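Local coordinates for capsule biosynthesis protein capD (Bacillus anthracis, PDB 3G9K), which cleaves the poly-gamma-D-glutamate capsule of the anthrax bacillus and transfers the fragments to the side-chain amino group of meso-diaminopimelic acid in peptidoglycan, at the interface of chains A and B. Sequence-based numbering; all coordinates share one arbitrary frame. Chains: chain A, Capsule biosynthesis protein capD; chain B, Capsule biosynthesis protein capD.

The interface of chains A and B. Residues chain A 52, 68-71, 84, 104; chain B 16-18.
With CG anti to its own carbonyl carbon (chi1 -63°), B:Asn18 turns its amide toward A:Tyr84, whose ring is set by the less common chi1 of 47°, CG lying between backbone N and carbonyl carbon. The phenol tip meets the amide obliquely, the two planes 63° apart, and A:Tyr84 OH donates to B:Asn18 OD1 at 2.7 Å, in the carbonyl plane and on a lone pair. This bond helps fix the rotation of the amide, leaving ND2 to face helix 44-58. There B:Asn18 ND2 is hydrogen-bonded at 2.9 Å to a water that also bonds the backbone O of A:Ser52, and it makes a weak bond to the hydroxyl OG of the same serine. The A:Phe104 ring stands nearly perpendicular to the amide, its CE2 edge near ND2.

Beneath these side chains, strand 68-74 of the large chain pairs antiparallel with strand 13-19 of the small chain, joining the two products of precursor cleavage in one sheet. A:Gly70 N donates to B:Thr17 O at 3.0 Å, and B:Thr17 N returns a bond to A:Gly70 O. The glycine backbone also covers one face of the phenol ring, with A:Gly69 O 3.2 Å from the ring plane of A:Tyr84, over its centre. A:Gly70 O takes a second donor, B:Ser16 OG, 3.1 Å away and well above the carbonyl plane.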
# COMPACT_ATOMS: atom_id res chain seq x y z
N SER A 52 7.99 -8.13 0.19
CA SER A 52 7.72 -7.24 1.36
C SER A 52 8.99 -6.93 2.13
O SER A 52 9.30 -5.77 2.42
CB SER A 52 6.70 -7.83 2.30
OG SER A 52 5.47 -7.89 1.66
N GLY A 68 3.68 -2.01 9.60
CA GLY A 68 2.60 -2.95 9.47
C GLY A 68 2.07 -2.94 8.07
O GLY A 68 2.67 -2.35 7.19
N GLY A 69 0.91 -3.56 7.86
CA GLY A 69 0.40 -3.73 6.52
C GLY A 69 -0.82 -4.62 6.53
O GLY A 69 -1.27 -5.08 7.61
N GLY A 70 -1.29 -4.89 5.33
CA GLY A 70 -2.35 -5.80 5.07
C GLY A 70 -2.16 -6.46 3.73
O GLY A 70 -1.65 -5.86 2.85
N MSE A 71 -2.61 -7.74 3.69
CA MSE A 71 -2.43 -8.53 2.48
C MSE A 71 -3.68 -9.27 2.11
O MSE A 71 -4.23 -10.07 2.91
CB MSE A 71 -1.27 -9.52 2.64
CG MSE A 71 -0.98 -10.35 1.38
SE MSE A 71 0.53 -11.55 1.49
CE MSE A 71 1.93 -10.22 1.88
N TYR A 84 -1.95 -7.21 9.54
CA TYR A 84 -0.77 -7.09 10.41
C TYR A 84 -0.42 -5.60 10.67
O TYR A 84 0.74 -5.19 10.76
CB TYR A 84 0.41 -7.91 9.86
CG TYR A 84 0.66 -7.71 8.36
CD1 TYR A 84 1.61 -6.84 7.90
CD2 TYR A 84 -0.08 -8.40 7.42
CE1 TYR A 84 1.81 -6.65 6.55
CE2 TYR A 84 0.10 -8.22 6.09
CZ TYR A 84 1.08 -7.35 5.65
OH TYR A 84 1.24 -7.17 4.29
N PHE A 104 4.54 -6.14 10.99
CA PHE A 104 5.14 -6.67 9.77
C PHE A 104 5.74 -8.10 9.93
O PHE A 104 5.37 -9.04 9.19
CB PHE A 104 6.25 -5.70 9.31
CG PHE A 104 6.85 -6.06 7.98
CD1 PHE A 104 7.91 -6.98 7.90
CD2 PHE A 104 6.41 -5.47 6.81
CE1 PHE A 104 8.49 -7.33 6.69
CE2 PHE A 104 6.98 -5.81 5.58
CZ PHE A 104 8.05 -6.74 5.54
N SER B 16 -1.08 -6.25 -1.78
CA SER B 16 -0.64 -5.93 -0.41
C SER B 16 -0.20 -4.49 -0.30
O SER B 16 0.48 -3.96 -1.19
CB SER B 16 0.45 -6.89 0.04
OG SER B 16 0.98 -6.50 1.29
N THR B 17 -0.66 -3.83 0.77
CA THR B 17 -0.09 -2.52 1.12
C THR B 17 0.53 -2.48 2.53
O THR B 17 -0.08 -2.85 3.51
CB THR B 17 -1.00 -1.28 0.61
OG1 THR B 17 -0.88 -0.09 1.43
CG2 THR B 17 -2.38 -1.63 0.20
N ASN B 18 1.80 -2.09 2.58
CA ASN B 18 2.56 -2.02 3.81
C ASN B 18 2.94 -0.58 4.10
O ASN B 18 3.09 0.21 3.17
CB ASN B 18 3.82 -2.85 3.70
CG ASN B 18 3.54 -4.35 3.48
OD1 ASN B 18 2.51 -4.86 3.89
ND2 ASN B 18 4.49 -5.04 2.84
O HOH W 1 7.13 -4.01 2.47